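Local coordinates for enoyl-CoA hydratase, EchA3 (PDB 3R6H), which belongs to the enoyl-CoA hydratase/isomerase (crotonase) family and probably acts as a lyase in lipid metabolism, at residues A77-M80 with L81-G84; M20-G23 with K24-L28. One frame throughout, in Å; residues are numbered along the deposited sequence.

Contact 1 of 2, residues A77-M80 with L81-G84; sequences AIDM and LRGG
Asp-79 and Arg-82, three residues apart on helix 75-92, run alongside each other in the same direction, joined by a salt bridge in which NH1 of Arg-82 stands 2.7 Å from OD1 of Asp-79. The bond is not a flat, two-pronged pairing: the carboxylate and guanidinium planes are 50° apart, and NH1 meets OD1 from above the carboxylate plane. Arg-82 turns back to its partner through a bend at chi3 (-54°), after a chain that leaves with CG anti to the backbone N (chi1 -177°). The bend also lays NH2 against the methyl CG2 of Ile-78, 3.4 Å away. Water 1 makes a second link between the pair, accepting from Arg-82 NH1 and donating to Asp-79 O at 2.9 Å, while that same carbonyl takes the helical bond from Gly-83 N. The i to i+4 backbone bonds hold the two residues on the helix, among them Arg-82 N to Ile-78 O at 2.9 Å. Leu-81 leans over the previous turn, its CD1 3.3 Å from Ala-77 O, and its side chain reaches Phe-64 and Phe-231. Met-80 packs against Val-68 and Leu-69 of helix 66-69. Further out, Lys-75 forms a salt bridge with Asp-79 OD2, one turn before it. Asp-79 is thus probably kept ionised, its charge balanced by Lys-75 on one oxygen and Arg-82 on the other.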
loop_
_atom_site.group_PDB
_atom_site.type_symbol
_atom_site.label_atom_id
_atom_site.label_comp_id
_atom_site.label_asym_id
_atom_site.label_seq_id
_atom_site.Cartn_x
_atom_site.Cartn_y
_atom_site.Cartn_z
ATOM N N ALA A 77 -32.459 8.329 -4.905
ATOM C CA ALA A 77 -31.321 7.697 -4.264
ATOM C C ALA A 77 -30.190 7.483 -5.277
ATOM O O ALA A 77 -29.041 7.791 -4.991
ATOM C CB ALA A 77 -31.733 6.381 -3.613
ATOM N N ILE A 78 -30.530 6.978 -6.463
ATOM C CA ILE A 78 -29.560 6.803 -7.544
ATOM C C ILE A 78 -28.915 8.130 -7.938
ATOM O O ILE A 78 -27.699 8.198 -8.119
ATOM C CB ILE A 78 -30.215 6.173 -8.784
ATOM C CG1 ILE A 78 -30.572 4.716 -8.515
ATOM C CG2 ILE A 78 -29.304 6.237 -9.995
ATOM C CD1 ILE A 78 -31.542 4.168 -9.553
ATOM N N ASP A 79 -29.720 9.184 -8.062
ATOM C CA ASP A 79 -29.185 10.494 -8.460
ATOM C C ASP A 79 -28.243 11.073 -7.394
ATOM O O ASP A 79 -27.239 11.722 -7.720
ATOM C CB ASP A 79 -30.309 11.485 -8.744
ATOM C CG ASP A 79 -31.085 11.150 -10.031
ATOM O OD1 ASP A 79 -30.672 10.222 -10.769
ATOM O OD2 ASP A 79 -32.108 11.821 -10.297
ATOM N N MET A 80 -28.574 10.843 -6.130
ATOM C CA MET A 80 -27.757 11.347 -5.029
ATOM C C MET A 80 -26.441 10.574 -5.002
ATOM O O MET A 80 -25.369 11.171 -4.861
ATOM C CB MET A 80 -28.504 11.183 -3.698
ATOM C CG MET A 80 -27.739 11.723 -2.497
ATOM S SD MET A 80 -28.456 11.484 -0.858
ATOM C CE MET A 80 -28.617 9.716 -0.750
ATOM N N LEU A 81 -26.519 9.254 -5.169
ATOM C CA LEU A 81 -25.311 8.424 -5.230
ATOM C C LEU A 81 -24.409 8.815 -6.387
ATOM O O LEU A 81 -23.206 9.034 -6.217
ATOM C CB LEU A 81 -25.658 6.941 -5.351
ATOM C CG LEU A 81 -26.315 6.354 -4.115
ATOM C CD1 LEU A 81 -27.155 5.114 -4.493
ATOM C CD2 LEU A 81 -25.257 6.014 -3.079
ATOM N N ARG A 82 -24.983 8.898 -7.585
ATOM C CA ARG A 82 -24.218 9.305 -8.743
ATOM C C ARG A 82 -23.533 10.666 -8.539
ATOM O O ARG A 82 -22.353 10.824 -8.860
ATOM C CB ARG A 82 -25.114 9.359 -9.974
ATOM C CG ARG A 82 -24.405 9.712 -11.241
ATOM C CD ARG A 82 -25.352 10.062 -12.379
ATOM N NE ARG A 82 -26.360 9.029 -12.633
ATOM C CZ ARG A 82 -27.677 9.161 -12.429
ATOM N NH1 ARG A 82 -28.200 10.290 -11.949
ATOM N NH2 ARG A 82 -28.489 8.146 -12.724
ATOM N N GLY A 83 -24.286 11.629 -8.028
ATOM C CA GLY A 83 -23.776 12.978 -7.839
ATOM C C GLY A 83 -22.657 13.038 -6.817
ATOM O O GLY A 83 -21.746 13.851 -6.949
ATOM N N GLY A 84 -22.756 12.209 -5.787
ATOM C CA GLY A 84 -21.711 12.140 -4.738
ATOM C C GLY A 84 -20.408 11.653 -5.323
ATOM O O GLY A 84 -19.347 12.255 -5.115
HETATM O O HOH W 1 -26.750 12.602 -10.473
#

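Contact 2 of 2, residues M20-G23 with K24-L28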
loop_
_atom_site.group_PDB
_atom_site.type_symbol
_atom_site.label_atom_id
_atom_site.label_comp_id
_atom_site.label_asym_id
_atom_site.label_seq_id
_atom_site.Cartn_x
_atom_site.Cartn_y
_atom_site.Cartn_z
ATOM N N MET A 20 -18.407 24.145 3.715
ATOM C CA MET A 20 -19.718 23.542 3.925
ATOM C C MET A 20 -20.272 23.827 5.317
ATOM O O MET A 20 -19.627 23.553 6.329
ATOM C CB MET A 20 -19.662 22.018 3.765
ATOM C CG MET A 20 -19.182 21.545 2.433
ATOM S SD MET A 20 -19.264 19.739 2.299
ATOM C CE MET A 20 -17.794 19.298 3.247
ATOM N N ASP A 21 -21.492 24.365 5.368
ATOM C CA ASP A 21 -22.186 24.488 6.656
ATOM C C ASP A 21 -23.693 24.596 6.454
ATOM O O ASP A 21 -24.203 25.685 6.185
ATOM C CB ASP A 21 -21.689 25.685 7.459
ATOM C CG ASP A 21 -22.328 25.770 8.843
ATOM O OD1 ASP A 21 -22.947 24.793 9.293
ATOM O OD2 ASP A 21 -22.235 26.839 9.491
ATOM N N ASP A 22 -24.385 23.475 6.625
ATOM C CA ASP A 22 -25.835 23.444 6.520
ATOM C C ASP A 22 -26.517 23.609 7.886
ATOM O O ASP A 22 -27.719 23.365 8.004
ATOM C CB ASP A 22 -26.320 22.159 5.810
ATOM C CG ASP A 22 -26.150 20.889 6.651
ATOM O OD1 ASP A 22 -25.430 20.902 7.674
ATOM O OD2 ASP A 22 -26.738 19.834 6.263
ATOM N N GLY A 23 -25.747 24.004 8.896
ATOM C CA GLY A 23 -26.235 24.159 10.256
ATOM C C GLY A 23 -26.408 22.852 11.003
ATOM O O GLY A 23 -26.796 22.864 12.171
ATOM N N LYS A 24 -26.113 21.726 10.335
ATOM C CA LYS A 24 -26.213 20.397 10.934
ATOM C C LYS A 24 -24.911 19.600 10.686
ATOM O O LYS A 24 -23.857 20.024 11.132
ATOM C CB LYS A 24 -27.447 19.682 10.398
ATOM C CG LYS A 24 -28.735 20.471 10.692
ATOM C CD LYS A 24 -29.973 19.798 10.111
ATOM C CE LYS A 24 -31.203 20.626 10.493
ATOM N NZ LYS A 24 -32.384 20.279 9.663
ATOM N N VAL A 25 -24.990 18.480 9.958
ATOM C CA VAL A 25 -23.821 17.605 9.775
ATOM C C VAL A 25 -23.363 17.527 8.301
ATOM O O VAL A 25 -22.682 16.586 7.889
ATOM C CB VAL A 25 -24.034 16.217 10.422
ATOM C CG1 VAL A 25 -24.086 16.366 11.959
ATOM C CG2 VAL A 25 -25.288 15.523 9.883
ATOM N N ASN A 26 -23.693 18.555 7.527
ATOM C CA ASN A 26 -23.261 18.699 6.127
ATOM C C ASN A 26 -23.534 17.453 5.278
ATOM O O ASN A 26 -22.682 17.024 4.491
ATOM C CB ASN A 26 -21.748 19.035 6.031
ATOM C CG ASN A 26 -21.397 20.417 6.560
ATOM O OD1 ASN A 26 -22.231 21.341 6.575
ATOM N ND2 ASN A 26 -20.147 20.568 7.003
ATOM N N VAL A 27 -24.722 16.884 5.412
ATOM C CA VAL A 27 -25.067 15.742 4.560
ATOM C C VAL A 27 -24.976 16.122 3.091
ATOM O O VAL A 27 -25.344 17.232 2.678
ATOM C CB VAL A 27 -26.445 15.113 4.883
ATOM C CG1 VAL A 27 -26.429 14.441 6.300
ATOM C CG2 VAL A 27 -27.519 16.120 4.705
ATOM N N LEU A 28 -24.483 15.173 2.297
ATOM C CA LEU A 28 -24.263 15.371 0.887
ATOM C C LEU A 28 -25.485 14.920 0.091
ATOM O O LEU A 28 -25.389 14.056 -0.775
ATOM C CB LEU A 28 -22.973 14.642 0.455
ATOM C CG LEU A 28 -21.728 15.198 1.169
ATOM C CD1 LEU A 28 -20.519 14.218 1.236
ATOM C CD2 LEU A 28 -21.312 16.521 0.533
HETATM O O HOH W 2 -26.634 17.595 7.817
HETATM O O HOH W 3 -26.637 19.439 3.590
#
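The carboxylate of Asp-22 and the amide of Asn-26 reach past each other, each binding the other residue's backbone N. Asn-26 OD1 accepts from Asp-22 N at 3.0 Å, nearly along the C=O axis (177°), while Asp-22 OD1 accepts from Asn-26 N at 2.9 Å. A second donor, Lys-24 N, also lies 2.9 Å from Asp-22 OD1, and the two N-H groups come from opposite faces of the carboxylate plane, clasping this one oxygen. Asp-22 reaches inside the turn because its CG sits between the backbone N and the carbonyl carbon (chi1 71°). Its other oxygen, OD2, accepts from two waters at 2.7 Å each: water 2 is held in turn by the backbone N of Val-25 and Val-27, and water 3 bonds to Val-27 O. The amide of Asn-26 points its ND2 back at the strand end, giving a weak bond to Met-20 O and a further one to Phe-60 O. Deeper in, Met-20 SD and Leu-28 CD2 touch at 4.2 Å beside Leu-36 and Leu-113. At the outer end Asp-21 OD1 accepts from Gly-23 N, which closes an Asx turn where Gly-23 takes a positive phi. Asp-22 and Asn-26 thus fix the turn leading from strand 15-20 to helix 30-46; in crotonase-fold enzymes this loop commonly borders the acyl-CoA site, and probably does so here.

In the fold
Contact 2 precedes contact 1 in the chain, and their centres lie about 17 Å apart. They nevertheless meet directly: CG of Met-80 packs 3.7 Å from the carbonyl oxygen of Leu-28. Gln-33 of helix 30-46 ties the two together, since its NE2 bonds both Leu-28 O and Met-80 O. Residues Phe-60 to Gly-63 border the loop, and Phe-64 and Asp-65 border helix 75-92. In this family the Gly-62 to Asp-65 part corresponds to the loop that supplies an oxyanion-hole N-H, so both contacts probably border the active site. The bound potassium ion is about 5 Å from the side chain of Leu-81 and about 10 Å from that of Leu-28.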